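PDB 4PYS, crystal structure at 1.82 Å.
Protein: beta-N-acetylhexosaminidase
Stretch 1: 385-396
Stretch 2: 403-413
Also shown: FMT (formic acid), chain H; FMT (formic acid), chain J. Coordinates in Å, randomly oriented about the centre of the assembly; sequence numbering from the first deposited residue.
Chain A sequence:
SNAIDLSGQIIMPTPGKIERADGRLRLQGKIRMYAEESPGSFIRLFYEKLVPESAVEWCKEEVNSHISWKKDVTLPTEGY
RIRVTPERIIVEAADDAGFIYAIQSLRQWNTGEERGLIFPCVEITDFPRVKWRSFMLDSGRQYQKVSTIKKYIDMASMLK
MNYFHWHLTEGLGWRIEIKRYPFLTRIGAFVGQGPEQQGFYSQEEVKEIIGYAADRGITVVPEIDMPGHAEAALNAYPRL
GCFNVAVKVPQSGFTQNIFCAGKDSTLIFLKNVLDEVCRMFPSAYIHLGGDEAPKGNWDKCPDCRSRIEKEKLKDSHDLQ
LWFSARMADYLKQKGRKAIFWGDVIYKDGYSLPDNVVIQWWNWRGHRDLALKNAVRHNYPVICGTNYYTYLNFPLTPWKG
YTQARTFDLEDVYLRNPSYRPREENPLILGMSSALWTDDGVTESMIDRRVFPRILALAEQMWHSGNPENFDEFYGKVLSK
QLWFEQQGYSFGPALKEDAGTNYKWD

Stretch 1 385-396: TNYYTYLNFPLT
Stretch 2 (403-413) QARTFDLEDVY

Two chain segments can pack closely with few direct hydrogen bonds between them when aromatic rings fill the space, and residues 385-396 and 403-413 of this beta-N-acetylhexosaminidase illustrate the point. Two direct hydrogen bonds cross the interface. The phenol of Y387 (chi1 -73°, m) donates from OH to A404 O at 2.5 Å, approaching in the plane of its ring, and F407 N donates to P394 O at 3.2 Å. The same carbonyl receives a CA-H...O contact, T406 CA lying 3.0 Å from P394 O. Small molecules extend this polar network: the formic acid of chain H accepts from N386 ND2 at O1 (2.7 Å) and from R405 NH2 at O2 (2.9 Å), while a water donates to both Y388 OH (2.8 Å) and D411 OD1 (3.1 Å).

The backbone sets the register. It departs from regularity at Y387 (phi/psi -80/114) and Y388 (-133/54), which are joined by a cis peptide bond; T389 N nevertheless donates to T385 O at 2.9 Å. A type I turn follows from Y390 to F393, closed by F393 N to Y390 O at 3.0 Å. In the second stretch, F407 is extended (-166/162) before the helix that starts at L409. D408 (chi1 72°, p) caps that helix, its OD1 accepting from D411 N at 3.1 Å; D411 OD2 reciprocates by accepting from D408 N at 3.0 Å. The CA atoms of Y388 and V412 lie 5.2 Å apart, those of F393 and T406 4.9 Å, so the chains run antiparallel.

F407 (chi1 65°, p; chi2 90°) is the most covered residue. Y388 CB sits over its face, 3.9 Å from the centroid, while the two rings meet obliquely, planes at 55°. Y388 (chi1 -67°, m) in turn receives D411 CB over its face, 3.9 Å from the centroid. R405 CB likewise covers the F393 ring at 3.7 Å from its centroid, bringing aliphatic hydrogens against pi density.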

# COMPACT_ATOMS: atom_id res chain seq x y z
N THR A 385 3.25 8.97 -8.27
CA THR A 385 4.19 9.25 -9.35
C THR A 385 5.58 8.71 -9.07
O THR A 385 6.06 8.73 -7.92
CB THR A 385 4.25 10.77 -9.64
OG1 THR A 385 4.49 11.48 -8.43
CG2 THR A 385 2.94 11.24 -10.22
N ASN A 386 6.23 8.21 -10.12
CA ASN A 386 7.56 7.63 -9.97
C ASN A 386 8.55 8.60 -9.34
O ASN A 386 9.22 8.24 -8.36
CB ASN A 386 8.09 7.01 -11.29
CG ASN A 386 7.82 7.86 -12.53
OD1 ASN A 386 7.56 9.06 -12.47
ND2 ASN A 386 7.91 7.21 -13.70
N TYR A 387 8.64 9.82 -9.87
CA TYR A 387 9.17 10.93 -9.08
C TYR A 387 8.03 11.40 -8.18
O TYR A 387 7.03 11.89 -8.71
CB TYR A 387 9.51 12.12 -10.00
CG TYR A 387 10.73 11.97 -10.89
CD1 TYR A 387 11.49 10.81 -10.90
CD2 TYR A 387 11.13 13.03 -11.69
CE1 TYR A 387 12.61 10.70 -11.73
CE2 TYR A 387 12.24 12.93 -12.51
CZ TYR A 387 12.98 11.77 -12.52
OH TYR A 387 14.08 11.69 -13.34
N TYR A 388 8.11 11.27 -6.86
CA TYR A 388 9.21 10.62 -6.13
C TYR A 388 8.63 9.66 -5.09
O TYR A 388 8.95 9.74 -3.89
CB TYR A 388 10.05 11.68 -5.41
CG TYR A 388 10.79 12.58 -6.36
CD1 TYR A 388 11.81 12.08 -7.16
CD2 TYR A 388 10.50 13.94 -6.45
CE1 TYR A 388 12.50 12.90 -8.04
CE2 TYR A 388 11.20 14.76 -7.32
CZ TYR A 388 12.20 14.24 -8.11
OH TYR A 388 12.90 15.05 -8.99
N THR A 389 7.77 8.76 -5.55
CA THR A 389 7.19 7.76 -4.67
C THR A 389 7.68 6.36 -4.97
O THR A 389 7.31 5.42 -4.24
CB THR A 389 5.63 7.76 -4.70
OG1 THR A 389 5.16 7.11 -5.90
CG2 THR A 389 5.08 9.19 -4.62
N TYR A 390 8.48 6.18 -6.03
CA TYR A 390 9.03 4.87 -6.35
C TYR A 390 10.32 4.61 -5.59
O TYR A 390 11.41 4.98 -6.04
CB TYR A 390 9.26 4.71 -7.86
CG TYR A 390 8.00 4.33 -8.62
CD1 TYR A 390 6.74 4.57 -8.08
CD2 TYR A 390 8.09 3.71 -9.86
CE1 TYR A 390 5.57 4.21 -8.79
CE2 TYR A 390 6.95 3.35 -10.56
CZ TYR A 390 5.70 3.60 -10.03
OH TYR A 390 4.58 3.22 -10.76
N LEU A 391 10.19 3.96 -4.44
CA LEU A 391 11.32 3.73 -3.55
C LEU A 391 12.33 2.73 -4.10
O LEU A 391 13.44 2.60 -3.57
CB LEU A 391 10.80 3.28 -2.18
CG LEU A 391 9.88 4.32 -1.53
CD1 LEU A 391 9.06 3.68 -0.41
CD2 LEU A 391 10.71 5.48 -1.01
N ASN A 392 11.96 2.02 -5.17
CA ASN A 392 12.94 1.20 -5.87
C ASN A 392 13.99 2.03 -6.60
O ASN A 392 15.06 1.52 -6.95
CB ASN A 392 12.25 0.22 -6.84
CG ASN A 392 11.21 0.91 -7.70
OD1 ASN A 392 10.20 1.41 -7.19
ND2 ASN A 392 11.44 0.92 -9.01
N PHE A 393 13.72 3.31 -6.85
CA PHE A 393 14.74 4.17 -7.44
C PHE A 393 15.78 4.37 -6.33
O PHE A 393 15.44 4.84 -5.24
CB PHE A 393 14.18 5.55 -7.81
CG PHE A 393 13.29 5.56 -9.04
CD1 PHE A 393 12.75 4.38 -9.54
CD2 PHE A 393 13.01 6.75 -9.69
CE1 PHE A 393 11.92 4.39 -10.67
CE2 PHE A 393 12.19 6.78 -10.82
CZ PHE A 393 11.64 5.60 -11.31
N PRO A 394 17.03 3.99 -6.60
CA PRO A 394 18.07 4.14 -5.57
C PRO A 394 18.54 5.58 -5.49
O PRO A 394 18.07 6.41 -6.26
CB PRO A 394 19.19 3.23 -6.08
CG PRO A 394 19.02 3.22 -7.59
CD PRO A 394 17.53 3.32 -7.82
N LEU A 395 19.44 5.90 -4.56
CA LEU A 395 19.96 7.27 -4.46
C LEU A 395 21.11 7.52 -5.44
O LEU A 395 21.41 8.68 -5.76
CB LEU A 395 20.43 7.58 -3.03
CG LEU A 395 19.40 8.15 -2.06
CD1 LEU A 395 18.37 7.09 -1.63
CD2 LEU A 395 20.12 8.75 -0.86
N THR A 396 21.75 6.44 -5.89
CA THR A 396 22.84 6.52 -6.87
C THR A 396 22.62 5.36 -7.84
O THR A 396 21.95 4.40 -7.48
CB THR A 396 24.23 6.41 -6.19
OG1 THR A 396 24.28 5.24 -5.37
CG2 THR A 396 24.51 7.64 -5.32
N GLN A 403 21.09 7.55 -13.61
CA GLN A 403 20.92 8.79 -12.85
C GLN A 403 19.49 9.31 -12.92
O GLN A 403 18.96 9.86 -11.94
CB GLN A 403 21.88 9.85 -13.38
CG GLN A 403 21.87 11.13 -12.58
CD GLN A 403 22.29 10.91 -11.14
OE1 GLN A 403 23.21 10.14 -10.86
NE2 GLN A 403 21.62 11.58 -10.21
N ALA A 404 18.85 9.15 -14.07
CA ALA A 404 17.49 9.63 -14.28
C ALA A 404 16.45 8.97 -13.36
O ALA A 404 15.38 9.55 -13.11
CB ALA A 404 17.09 9.47 -15.74
N ARG A 405 16.73 7.77 -12.88
CA ARG A 405 15.82 7.11 -11.95
C ARG A 405 16.47 6.93 -10.59
O ARG A 405 16.57 5.83 -10.06
CB ARG A 405 15.30 5.78 -12.51
CG ARG A 405 14.44 5.95 -13.75
CD ARG A 405 13.66 4.69 -14.10
NE ARG A 405 14.56 3.59 -14.45
CZ ARG A 405 14.24 2.30 -14.34
NH1 ARG A 405 15.12 1.37 -14.68
NH2 ARG A 405 13.05 1.95 -13.89
N THR A 406 16.92 8.06 -10.04
CA THR A 406 17.43 8.12 -8.68
C THR A 406 16.84 9.36 -8.03
O THR A 406 16.49 10.32 -8.72
CB THR A 406 18.97 8.24 -8.63
OG1 THR A 406 19.40 9.46 -9.24
CG2 THR A 406 19.64 7.06 -9.34
N PHE A 407 16.72 9.33 -6.70
CA PHE A 407 16.35 10.52 -5.92
C PHE A 407 16.62 10.32 -4.44
O PHE A 407 16.76 9.19 -3.97
CB PHE A 407 14.88 10.94 -6.16
CG PHE A 407 13.85 9.95 -5.68
CD1 PHE A 407 13.36 10.01 -4.38
CD2 PHE A 407 13.34 8.99 -6.54
CE1 PHE A 407 12.40 9.12 -3.93
CE2 PHE A 407 12.37 8.08 -6.09
CZ PHE A 407 11.91 8.15 -4.80
N ASP A 408 16.69 11.41 -3.68
CA ASP A 408 16.96 11.27 -2.25
C ASP A 408 15.88 11.89 -1.37
O ASP A 408 14.80 12.25 -1.84
CB ASP A 408 18.38 11.79 -1.90
CG ASP A 408 18.50 13.31 -1.96
OD1 ASP A 408 17.49 14.01 -2.19
OD2 ASP A 408 19.63 13.82 -1.75
N LEU A 409 16.17 12.00 -0.08
CA LEU A 409 15.16 12.44 0.88
C LEU A 409 14.73 13.89 0.65
O LEU A 409 13.56 14.24 0.85
CB LEU A 409 15.67 12.25 2.32
CG LEU A 409 14.63 12.41 3.43
CD1 LEU A 409 13.58 11.28 3.39
CD2 LEU A 409 15.32 12.42 4.79
N GLU A 410 15.67 14.73 0.21
CA GLU A 410 15.34 16.11 -0.15
C GLU A 410 14.40 16.17 -1.35
O GLU A 410 13.47 16.97 -1.36
CB GLU A 410 16.60 16.95 -0.44
CG GLU A 410 17.18 17.65 0.78
CD GLU A 410 18.28 18.66 0.44
OE1 GLU A 410 19.24 18.75 1.22
OE2 GLU A 410 18.17 19.35 -0.60
N ASP A 411 14.64 15.33 -2.35
CA ASP A 411 13.77 15.34 -3.53
C ASP A 411 12.34 14.97 -3.13
O ASP A 411 11.39 15.65 -3.53
CB ASP A 411 14.28 14.37 -4.62
CG ASP A 411 15.63 14.77 -5.17
OD1 ASP A 411 15.84 15.97 -5.46
OD2 ASP A 411 16.48 13.87 -5.33
N VAL A 412 12.19 13.90 -2.36
CA VAL A 412 10.83 13.47 -2.04
C VAL A 412 10.15 14.51 -1.14
O VAL A 412 9.00 14.87 -1.36
CB VAL A 412 10.75 12.03 -1.46
CG1 VAL A 412 11.70 11.83 -0.32
CG2 VAL A 412 9.32 11.70 -1.03
N TYR A 413 10.88 15.05 -0.17
CA TYR A 413 10.27 16.01 0.75
C TYR A 413 9.91 17.34 0.10
O TYR A 413 8.84 17.91 0.36
CB TYR A 413 11.17 16.24 1.97
CG TYR A 413 10.42 16.89 3.12
CD1 TYR A 413 9.59 16.14 3.93
CD2 TYR A 413 10.54 18.24 3.37
CE1 TYR A 413 8.88 16.72 4.97
CE2 TYR A 413 9.84 18.84 4.43
CZ TYR A 413 9.02 18.07 5.21
OH TYR A 413 8.31 18.64 6.26
C FMT H . 9.45 3.87 -13.58
O1 FMT H . 9.29 4.95 -14.14
O2 FMT H . 10.50 3.23 -13.64
C FMT J . 15.56 14.01 -9.97
O1 FMT J . 14.75 14.19 -10.87
O2 FMT J . 16.52 13.23 -10.06
O HOH W 1 14.27 17.24 -7.82